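Local coordinates for Serine/threonine-protein kinase Tel1 (Chaetomium thermophilum, PDB 6SKY) that probably phosphorylates serine and threonine residues followed by glutamine, using ATP, to start checkpoint signalling when DNA is damaged, at residues 1917-1920 / 1921-1925; 1539-1542 / 1543-1547; 1597-1601 / 1602-1606. All blocks are in the same frame, centred on the assembly; numbering follows the deposited sequence.

In the fold
Three short-range contacts lie along the helical part of this kinase, in the chain order interaction 2, interaction 3, interaction 1. Interaction 1 lies toward the C-terminal end of helix 1916-1923 and interaction 2 at that of helix 1530-1543, where an imidazole nitrogen reaches back to a backbone carbonyl; interaction 3 folds the loop leading into helix 1606-1619. Interactions 2 and 3 are neighbours, with centres about 22 Å and nearest atoms about 10 Å apart, and the loop that leaves interaction 2 supplies Ala-1552 and Lys-1554 to interaction 3. The centre of interaction 1 is about 40 Å from that of interaction 3 and about 51 Å from that of interaction 2. All three lie away from the bound nucleotide and magnesium.

Interaction 1 of 3, residues 1917-1920 / 1921-1925; sequences LLEI and FENID
Leu-1918 carries CG anti to the backbone N (chi1 179°), while Glu-1922, one turn on, sets its own CG beside the backbone N (chi1 -78°) and then runs out extended; the leucine branch and the carboxylate thereby meet on one flank of the helix. OE2 of Glu-1922 lies 3.5 Å from Leu-1918 CG and equally near CD1, so the contact is one of apolar carbon against a carboxylate oxygen. An alanine in place of Leu-1918 would lack CG and both methyls, and would probably leave the Glu-1922 carboxylate freer to turn and open a gap beside Leu-1933. On another flank, Leu-1917 and Phe-1921 run side by side in the same direction, Leu-1917 CG 4.0 Å from Phe-1921 CE2 on the ring. Beneath these pairs the backbone keeps regular i to i+4 bonds, Phe-1921 N to Leu-1917 O at 2.9 Å and Glu-1922 N to Leu-1918 O at 3.0 Å. This is the last part of helix 1916-1923 in the alpha-solenoid FAT region, packed through Leu-1917, Ile-1920 and Ile-1924 against helix 1884-1898. Toward its C-terminal end Ile-1920 O is gripped twice, by Ile-1924 N at 2.9 Å and by Asn-1923 N at 3.2 Å. Glu-1919 O is approached instead by the Asn-1923 side-chain amide, through ND2; the modelled separation is implausibly short, so the detail of that bond is doubtful. Asp-1925, just beyond, forms a salt bridge with Arg-2123.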
ATOM      1  N   LEU A1917      25.023   0.679  23.678  1.00 37.60           N
ATOM      2  CA  LEU A1917      23.664   1.167  23.518  1.00 37.60           C
ATOM      3  C   LEU A1917      22.852   0.266  22.602  1.00 37.60           C
ATOM      4  O   LEU A1917      21.639   0.129  22.785  1.00 37.60           O
ATOM      5  CB  LEU A1917      23.699   2.588  22.982  1.00 37.60           C
ATOM      6  CG  LEU A1917      22.867   3.623  23.724  1.00 37.60           C
ATOM      7  CD1 LEU A1917      23.122   3.540  25.202  1.00 37.60           C
ATOM      8  CD2 LEU A1917      23.216   4.996  23.212  1.00 37.60           C
ATOM      9  N   LEU A1918      23.499  -0.371  21.631  1.00 38.35           N
ATOM     10  CA  LEU A1918      22.781  -1.271  20.739  1.00 38.35           C
ATOM     11  C   LEU A1918      22.318  -2.515  21.475  1.00 38.35           C
ATOM     12  O   LEU A1918      21.174  -2.956  21.306  1.00 38.35           O
ATOM     13  CB  LEU A1918      23.669  -1.639  19.557  1.00 38.35           C
ATOM     14  CG  LEU A1918      23.095  -2.604  18.529  1.00 38.35           C
ATOM     15  CD1 LEU A1918      21.822  -2.057  17.947  1.00 38.35           C
ATOM     16  CD2 LEU A1918      24.111  -2.854  17.445  1.00 38.35           C
ATOM     17  N   GLU A1919      23.185  -3.085  22.309  1.00 39.61           N
ATOM     18  CA  GLU A1919      22.804  -4.251  23.092  1.00 39.61           C
ATOM     19  C   GLU A1919      21.769  -3.902  24.144  1.00 39.61           C
ATOM     20  O   GLU A1919      20.942  -4.745  24.493  1.00 39.61           O
ATOM     21  CB  GLU A1919      24.033  -4.863  23.748  1.00 39.61           C
ATOM     22  CG  GLU A1919      23.784  -6.231  24.321  1.00 39.61           C
ATOM     23  CD  GLU A1919      25.026  -6.844  24.923  1.00 39.61           C
ATOM     24  OE1 GLU A1919      26.102  -6.218  24.821  1.00 39.61           O
ATOM     25  OE2 GLU A1919      24.930  -7.948  25.502  1.00 39.61           O
ATOM     26  N   ILE A1920      21.796  -2.676  24.664  1.00 31.71           N
ATOM     27  CA  ILE A1920      20.753  -2.251  25.591  1.00 31.71           C
ATOM     28  C   ILE A1920      19.412  -2.156  24.878  1.00 31.71           C
ATOM     29  O   ILE A1920      18.411  -2.714  25.332  1.00 31.71           O
ATOM     30  CB  ILE A1920      21.126  -0.914  26.248  1.00 31.71           C
ATOM     31  CG1 ILE A1920      22.332  -1.076  27.154  1.00 31.71           C
ATOM     32  CG2 ILE A1920      19.968  -0.380  27.036  1.00 31.71           C
ATOM     33  CD1 ILE A1920      22.895   0.218  27.602  1.00 31.71           C
ATOM     34  N   PHE A1921      19.367  -1.449  23.751  1.00 32.99           N
ATOM     35  CA  PHE A1921      18.092  -1.182  23.100  1.00 32.99           C
ATOM     36  C   PHE A1921      17.518  -2.382  22.369  1.00 32.99           C
ATOM     37  O   PHE A1921      16.311  -2.412  22.129  1.00 32.99           O
ATOM     38  CB  PHE A1921      18.230  -0.013  22.136  1.00 32.99           C
ATOM     39  CG  PHE A1921      18.179   1.311  22.807  1.00 32.99           C
ATOM     40  CD1 PHE A1921      17.340   1.517  23.875  1.00 32.99           C
ATOM     41  CD2 PHE A1921      18.970   2.347  22.386  1.00 32.99           C
ATOM     42  CE1 PHE A1921      17.294   2.723  24.497  1.00 32.99           C
ATOM     43  CE2 PHE A1921      18.925   3.555  23.015  1.00 32.99           C
ATOM     44  CZ  PHE A1921      18.091   3.743  24.065  1.00 32.99           C
ATOM     45  N   GLU A1922      18.336  -3.370  22.012  1.00 36.37           N
ATOM     46  CA  GLU A1922      17.773  -4.589  21.446  1.00 36.37           C
ATOM     47  C   GLU A1922      16.987  -5.380  22.478  1.00 36.37           C
ATOM     48  O   GLU A1922      16.080  -6.133  22.116  1.00 36.37           O
ATOM     49  CB  GLU A1922      18.877  -5.465  20.873  1.00 36.37           C
ATOM     50  CG  GLU A1922      19.398  -5.021  19.541  1.00 36.37           C
ATOM     51  CD  GLU A1922      20.676  -5.733  19.168  1.00 36.37           C
ATOM     52  OE1 GLU A1922      21.160  -6.549  19.978  1.00 36.37           O
ATOM     53  OE2 GLU A1922      21.205  -5.474  18.070  1.00 36.37           O
ATOM     54  N   ASN A1923      17.321  -5.234  23.758  1.00 32.16           N
ATOM     55  CA  ASN A1923      16.790  -6.100  24.793  1.00 32.16           C
ATOM     56  C   ASN A1923      15.869  -5.407  25.777  1.00 32.16           C
ATOM     57  O   ASN A1923      15.090  -6.089  26.443  1.00 32.16           O
ATOM     58  CB  ASN A1923      17.936  -6.743  25.575  1.00 32.16           C
ATOM     59  CG  ASN A1923      18.876  -7.502  24.692  1.00 32.16           C
ATOM     60  OD1 ASN A1923      18.575  -8.606  24.260  1.00 32.16           O
ATOM     61  ND2 ASN A1923      20.027  -6.919  24.419  1.00 32.16           N
ATOM     62  N   ILE A1924      15.942  -4.084  25.902  1.00 31.81           N
ATOM     63  CA  ILE A1924      15.041  -3.402  26.809  1.00 31.81           C
ATOM     64  C   ILE A1924      13.611  -3.562  26.307  1.00 31.81           C
ATOM     65  O   ILE A1924      13.357  -3.797  25.122  1.00 31.81           O
ATOM     66  CB  ILE A1924      15.420  -1.922  26.961  1.00 31.81           C
ATOM     67  CG1 ILE A1924      15.092  -1.435  28.361  1.00 31.81           C
ATOM     68  CG2 ILE A1924      14.692  -1.071  25.956  1.00 31.81           C
ATOM     69  CD1 ILE A1924      15.727  -0.143  28.684  1.00 31.81           C
ATOM     70  N   ASP A1925      12.665  -3.449  27.234  1.00 38.18           N
ATOM     71  CA  ASP A1925      11.277  -3.822  26.978  1.00 38.18           C
ATOM     72  C   ASP A1925      10.453  -2.575  26.668  1.00 38.18           C
ATOM     73  O   ASP A1925       9.677  -2.084  27.486  1.00 38.18           O
ATOM     74  CB  ASP A1925      10.717  -4.589  28.167  1.00 38.18           C
ATOM     75  CG  ASP A1925       9.353  -5.161  27.893  1.00 38.18           C
ATOM     76  OD1 ASP A1925       8.936  -5.157  26.719  1.00 38.18           O
ATOM     77  OD2 ASP A1925       8.690  -5.610  28.850  1.00 38.18           O
TER

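Interaction 2 of 3, residues 1539-1542 / 1543-1547; sequences ITEN and AAHIR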
ATOM      1  N   ILE A1539      -7.080 -19.585  60.559  1.00 67.27           N
ATOM      2  CA  ILE A1539      -5.751 -20.186  60.577  1.00 67.27           C
ATOM      3  C   ILE A1539      -5.636 -21.184  61.718  1.00 67.27           C
ATOM      4  O   ILE A1539      -5.273 -22.346  61.513  1.00 67.27           O
ATOM      5  CB  ILE A1539      -4.666 -19.098  60.665  1.00 67.27           C
ATOM      6  CG1 ILE A1539      -4.476 -18.419  59.311  1.00 67.27           C
ATOM      7  CG2 ILE A1539      -3.357 -19.687  61.131  1.00 67.27           C
ATOM      8  CD1 ILE A1539      -3.550 -17.231  59.359  1.00 67.27           C
ATOM      9  N   THR A1540      -5.963 -20.751  62.937  1.00 67.33           N
ATOM     10  CA  THR A1540      -5.805 -21.626  64.095  1.00 67.33           C
ATOM     11  C   THR A1540      -6.693 -22.859  63.989  1.00 67.33           C
ATOM     12  O   THR A1540      -6.237 -23.990  64.210  1.00 67.33           O
ATOM     13  CB  THR A1540      -6.113 -20.850  65.369  1.00 67.33           C
ATOM     14  OG1 THR A1540      -7.378 -20.194  65.226  1.00 67.33           O
ATOM     15  CG2 THR A1540      -5.044 -19.811  65.616  1.00 67.33           C
ATOM     16  N   GLU A1541      -7.967 -22.667  63.637  1.00 70.33           N
ATOM     17  CA  GLU A1541      -8.891 -23.792  63.590  1.00 70.33           C
ATOM     18  C   GLU A1541      -8.501 -24.790  62.510  1.00 70.33           C
ATOM     19  O   GLU A1541      -8.495 -26.002  62.750  1.00 70.33           O
ATOM     20  CB  GLU A1541     -10.315 -23.290  63.375  1.00 70.33           C
ATOM     21  CG  GLU A1541     -11.272 -24.359  62.892  1.00 70.33           C
ATOM     22  CD  GLU A1541     -11.276 -25.600  63.769  1.00 70.33           C
ATOM     23  OE1 GLU A1541     -11.107 -25.474  65.000  1.00 70.33           O
ATOM     24  OE2 GLU A1541     -11.445 -26.708  63.219  1.00 70.33           O
ATOM     25  N   ASN A1542      -8.171 -24.310  61.311  1.00 67.76           N
ATOM     26  CA  ASN A1542      -7.803 -25.237  60.251  1.00 67.76           C
ATOM     27  C   ASN A1542      -6.489 -25.936  60.562  1.00 67.76           C
ATOM     28  O   ASN A1542      -6.330 -27.121  60.257  1.00 67.76           O
ATOM     29  CB  ASN A1542      -7.734 -24.506  58.915  1.00 67.76           C
ATOM     30  CG  ASN A1542      -9.076 -23.954  58.488  1.00 67.76           C
ATOM     31  OD1 ASN A1542      -9.959 -24.697  58.076  1.00 67.76           O
ATOM     32  ND2 ASN A1542      -9.234 -22.645  58.581  1.00 67.76           N
ATOM     33  N   ALA A1543      -5.542 -25.234  61.192  1.00 66.95           N
ATOM     34  CA  ALA A1543      -4.294 -25.880  61.578  1.00 66.95           C
ATOM     35  C   ALA A1543      -4.518 -26.952  62.632  1.00 66.95           C
ATOM     36  O   ALA A1543      -3.783 -27.944  62.669  1.00 66.95           O
ATOM     37  CB  ALA A1543      -3.300 -24.841  62.091  1.00 66.95           C
ATOM     38  N   ALA A1544      -5.522 -26.778  63.489  1.00 69.73           N
ATOM     39  CA  ALA A1544      -5.775 -27.759  64.534  1.00 69.73           C
ATOM     40  C   ALA A1544      -6.212 -29.119  64.002  1.00 69.73           C
ATOM     41  O   ALA A1544      -6.205 -30.087  64.767  1.00 69.73           O
ATOM     42  CB  ALA A1544      -6.831 -27.225  65.499  1.00 69.73           C
ATOM     43  N   HIS A1545      -6.579 -29.229  62.722  1.00 72.25           N
ATOM     44  CA  HIS A1545      -7.165 -30.459  62.203  1.00 72.25           C
ATOM     45  C   HIS A1545      -6.555 -30.929  60.891  1.00 72.25           C
ATOM     46  O   HIS A1545      -7.139 -31.795  60.232  1.00 72.25           O
ATOM     47  CB  HIS A1545      -8.675 -30.292  62.020  1.00 72.25           C
ATOM     48  CG  HIS A1545      -9.412 -30.059  63.298  1.00 72.25           C
ATOM     49  ND1 HIS A1545      -9.811 -28.807  63.711  1.00 72.25           N
ATOM     50  CD2 HIS A1545      -9.812 -30.920  64.263  1.00 72.25           C
ATOM     51  CE1 HIS A1545     -10.429 -28.906  64.874  1.00 72.25           C
ATOM     52  NE2 HIS A1545     -10.444 -30.178  65.229  1.00 72.25           N
ATOM     53  N   ILE A1546      -5.404 -30.398  60.492  1.00 69.21           N
ATOM     54  CA  ILE A1546      -4.791 -30.788  59.229  1.00 69.21           C
ATOM     55  C   ILE A1546      -4.275 -32.214  59.331  1.00 69.21           C
ATOM     56  O   ILE A1546      -4.232 -32.797  60.419  1.00 69.21           O
ATOM     57  CB  ILE A1546      -3.655 -29.833  58.828  1.00 69.21           C
ATOM     58  CG1 ILE A1546      -2.670 -29.673  59.980  1.00 69.21           C
ATOM     59  CG2 ILE A1546      -4.206 -28.497  58.395  1.00 69.21           C
ATOM     60  CD1 ILE A1546      -1.558 -28.718  59.684  1.00 69.21           C
ATOM     61  N   ARG A1547      -3.905 -32.784  58.197  1.00 71.03           N
ATOM     62  CA  ARG A1547      -3.224 -34.061  58.130  1.00 71.03           C
ATOM     63  C   ARG A1547      -1.726 -33.828  57.966  1.00 71.03           C
ATOM     64  O   ARG A1547      -1.227 -32.713  58.124  1.00 71.03           O
ATOM     65  CB  ARG A1547      -3.796 -34.901  56.992  1.00 71.03           C
ATOM     66  CG  ARG A1547      -5.187 -35.428  57.249  1.00 71.03           C
ATOM     67  CD  ARG A1547      -5.786 -36.014  55.986  1.00 71.03           C
ATOM     68  NE  ARG A1547      -4.825 -36.820  55.235  1.00 71.03           N
ATOM     69  CZ  ARG A1547      -4.269 -36.442  54.089  1.00 71.03           C
ATOM     70  NH1 ARG A1547      -4.574 -35.268  53.558  1.00 71.03           N
ATOM     71  NH2 ARG A1547      -3.405 -37.236  53.475  1.00 71.03           N
TER
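His-1545 turns back alongside Glu-1541, one helical turn earlier, the edge of its ring toward the carboxylate. From CB, CG stands beside the backbone N (chi1 -64°), which swings the ring toward the helix end; CG itself is 3.9 Å from Glu-1541 OE2. The next atom, ND1, donates a hydrogen bond to Glu-1541 O at 3.2 Å, with that oxygen tilted 19° from the ring plane, and has Glu-1541 OE2 2.7 Å away near the same edge. CE1 also lies next to OE2, with Glu-1541 OE1 farther off, 3.5 Å from CE1 and in the plane of the ring. Carboxylate and imidazole planes are 38° apart. The glutamate reaches the ring because its chain is bent about the CB-CG bond, and its charge may favour a protonated imidazole. Here helix 1530-1543 ends and a type I turn, Ala-1543 to Ile-1546, begins. In a continuing helix Glu-1541 O would receive the backbone N of His-1545; ND1 takes that place, while His-1545 N shifts to Asn-1542 O at 3.3 Å. Ala-1544 N still bonds Thr-1540 O (3.0 Å) and adds a weak bond to Glu-1541 O. The amide of Asn-1542 points elsewhere, ND2 bonding Ser-1538 O, and Ala-1543 rests on Leu-1478 and Leu-1481 of helix 1470-1487. Arg-1485 and His-1512 both donate to Ala-1544 O.

Interaction 3 of 3, residues 1597-1601 / 1602-1606; sequences SSRLD and VIETD
Asp-1601 and Ile-1603 form the one hydrogen bond between 1597-1601 and 1602-1606: Ile-1603 N donates to Asp-1601 OD1 at 2.9 Å and nearly straight (171°). The donor comes from the anti side of OD1, 26° out of the carboxylate plane. A side-chain oxygen that accepts from the backbone N two residues on makes this an Asx turn. Four residues earlier Ser-1597 does the same with a hydroxyl, OG receiving Arg-1599 N at 3.1 Å in an ST turn. The loop is thus bent twice by side chains that imitate backbone carbonyls.

Charge is handled mostly by partners outside the loop. Asp-1601 OD2 forms a salt bridge with Arg-1635, and Arg-1599 pairs with Glu-2104. Glu-1604 has its CG between the backbone N and the carbonyl carbon (chi1 73°), which folds the carboxylate back over the loop, OE1 being 3.1 Å from Arg-1599 O and 3.4 Å from Asp-1601 O. As acceptors they are not hydrogen-bonded to one another; OE1 has its partner in the salt bridge to Lys-1554.

Van der Waals contacts fill in the rest. Glu-1604 CB lies close to Ser-1598 O, where the two arms of the loop approach each other, and Val-1602 CG1 is 3.7 Å from Asp-1601 OD1.

The loop joins helix 1578-1588 to helix 1606-1619, with Thr-1605 at the N-cap position of the latter, though its side chain makes no capping bond. Ile-1603 packs on Ala-1609 and Asn-1612 of that helix, Val-1602 rests on Trp-1632 and Ser-1598 on Arg-1639 of helix 1627-1644, and Val-1602 pairs through its backbone with Ala-1552 in the loop before helix 1557-1569.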
ATOM      1  N   SER A1597      -9.017 -32.765  38.214  1.00 58.70           N
ATOM      2  CA  SER A1597      -9.756 -31.761  37.470  1.00 58.70           C
ATOM      3  C   SER A1597      -9.461 -30.384  38.050  1.00 58.70           C
ATOM      4  O   SER A1597      -8.556 -30.208  38.868  1.00 58.70           O
ATOM      5  CB  SER A1597     -11.247 -32.077  37.498  1.00 58.70           C
ATOM      6  OG  SER A1597     -12.004 -30.962  37.066  1.00 58.70           O
ATOM      7  N   SER A1598     -10.220 -29.387  37.622  1.00 60.56           N
ATOM      8  CA  SER A1598     -10.106 -28.053  38.176  1.00 60.56           C
ATOM      9  C   SER A1598     -11.432 -27.526  38.691  1.00 60.56           C
ATOM     10  O   SER A1598     -11.487 -26.385  39.149  1.00 60.56           O
ATOM     11  CB  SER A1598      -9.540 -27.079  37.139  1.00 60.56           C
ATOM     12  OG  SER A1598      -9.335 -25.805  37.713  1.00 60.56           O
ATOM     13  N   ARG A1599     -12.503 -28.310  38.612  1.00 70.37           N
ATOM     14  CA  ARG A1599     -13.733 -27.954  39.297  1.00 70.37           C
ATOM     15  C   ARG A1599     -13.667 -28.286  40.778  1.00 70.37           C
ATOM     16  O   ARG A1599     -14.403 -27.690  41.569  1.00 70.37           O
ATOM     17  CB  ARG A1599     -14.924 -28.669  38.653  1.00 70.37           C
ATOM     18  CG  ARG A1599     -16.253 -27.967  38.874  1.00 70.37           C
ATOM     19  CD  ARG A1599     -17.372 -28.592  38.058  1.00 70.37           C
ATOM     20  NE  ARG A1599     -18.580 -27.770  38.084  1.00 70.37           N
ATOM     21  CZ  ARG A1599     -19.752 -28.136  37.572  1.00 70.37           C
ATOM     22  NH1 ARG A1599     -19.887 -29.320  36.991  1.00 70.37           N
ATOM     23  NH2 ARG A1599     -20.792 -27.316  37.644  1.00 70.37           N
ATOM     24  N   LEU A1600     -12.801 -29.219  41.162  1.00 67.20           N
ATOM     25  CA  LEU A1600     -12.584 -29.587  42.551  1.00 67.20           C
ATOM     26  C   LEU A1600     -11.385 -28.879  43.156  1.00 67.20           C
ATOM     27  O   LEU A1600     -10.850 -29.342  44.164  1.00 67.20           O
ATOM     28  CB  LEU A1600     -12.394 -31.097  42.668  1.00 67.20           C
ATOM     29  CG  LEU A1600     -13.385 -31.942  41.877  1.00 67.20           C
ATOM     30  CD1 LEU A1600     -13.038 -33.410  42.014  1.00 67.20           C
ATOM     31  CD2 LEU A1600     -14.800 -31.669  42.348  1.00 67.20           C
ATOM     32  N   ASP A1601     -10.949 -27.781  42.561  1.00 58.51           N
ATOM     33  CA  ASP A1601      -9.736 -27.098  42.967  1.00 58.51           C
ATOM     34  C   ASP A1601     -10.078 -25.881  43.811  1.00 58.51           C
ATOM     35  O   ASP A1601     -11.101 -25.229  43.604  1.00 58.51           O
ATOM     36  CB  ASP A1601      -8.927 -26.683  41.740  1.00 58.51           C
ATOM     37  CG  ASP A1601      -7.502 -26.340  42.070  1.00 58.51           C
ATOM     38  OD1 ASP A1601      -7.285 -25.510  42.967  1.00 58.51           O
ATOM     39  OD2 ASP A1601      -6.593 -26.904  41.434  1.00 58.51           O
ATOM     40  N   VAL A1602      -9.207 -25.581  44.775  1.00 57.39           N
ATOM     41  CA  VAL A1602      -9.448 -24.447  45.655  1.00 57.39           C
ATOM     42  C   VAL A1602      -9.341 -23.135  44.897  1.00 57.39           C
ATOM     43  O   VAL A1602      -9.917 -22.129  45.320  1.00 57.39           O
ATOM     44  CB  VAL A1602      -8.487 -24.491  46.858  1.00 57.39           C
ATOM     45  CG1 VAL A1602      -7.059 -24.230  46.429  1.00 57.39           C
ATOM     46  CG2 VAL A1602      -8.917 -23.508  47.920  1.00 57.39           C
ATOM     47  N   ILE A1603      -8.628 -23.122  43.776  1.00 55.92           N
ATOM     48  CA  ILE A1603      -8.604 -21.995  42.855  1.00 55.92           C
ATOM     49  C   ILE A1603      -9.069 -22.520  41.507  1.00 55.92           C
ATOM     50  O   ILE A1603      -8.349 -23.282  40.850  1.00 55.92           O
ATOM     51  CB  ILE A1603      -7.214 -21.358  42.751  1.00 55.92           C
ATOM     52  CG1 ILE A1603      -6.820 -20.731  44.084  1.00 55.92           C
ATOM     53  CG2 ILE A1603      -7.201 -20.319  41.657  1.00 55.92           C
ATOM     54  CD1 ILE A1603      -5.548 -19.941  44.030  1.00 55.92           C
ATOM     55  N   GLU A1604     -10.272 -22.128  41.097  1.00 62.94           N
ATOM     56  CA  GLU A1604     -10.864 -22.630  39.865  1.00 62.94           C
ATOM     57  C   GLU A1604     -11.379 -21.550  38.926  1.00 62.94           C
ATOM     58  O   GLU A1604     -11.606 -21.849  37.750  1.00 62.94           O
ATOM     59  CB  GLU A1604     -12.016 -23.591  40.183  1.00 62.94           C
ATOM     60  CG  GLU A1604     -13.263 -22.922  40.703  1.00 62.94           C
ATOM     61  CD  GLU A1604     -14.315 -23.918  41.147  1.00 62.94           C
ATOM     62  OE1 GLU A1604     -14.036 -24.704  42.076  1.00 62.94           O
ATOM     63  OE2 GLU A1604     -15.421 -23.918  40.564  1.00 62.94           O
ATOM     64  N   THR A1605     -11.569 -20.324  39.389  1.00 57.12           N
ATOM     65  CA  THR A1605     -12.035 -19.229  38.557  1.00 57.12           C
ATOM     66  C   THR A1605     -10.844 -18.413  38.076  1.00 57.12           C
ATOM     67  O   THR A1605      -9.762 -18.453  38.659  1.00 57.12           O
ATOM     68  CB  THR A1605     -13.012 -18.347  39.338  1.00 57.12           C
ATOM     69  OG1 THR A1605     -13.961 -19.177  40.011  1.00 57.12           O
ATOM     70  CG2 THR A1605     -13.767 -17.415  38.421  1.00 57.12           C
ATOM     71  N   ASP A1606     -11.047 -17.689  36.976  1.00 52.40           N
ATOM     72  CA  ASP A1606      -9.998 -16.811  36.475  1.00 52.40           C
ATOM     73  C   ASP A1606      -9.735 -15.657  37.429  1.00 52.40           C
ATOM     74  O   ASP A1606      -8.616 -15.133  37.472  1.00 52.40           O
ATOM     75  CB  ASP A1606     -10.375 -16.281  35.097  1.00 52.40           C
ATOM     76  CG  ASP A1606     -10.410 -17.367  34.044  1.00 52.40           C
ATOM     77  OD1 ASP A1606     -11.236 -18.298  34.167  1.00 52.40           O
ATOM     78  OD2 ASP A1606      -9.614 -17.290  33.086  1.00 52.40           O
TER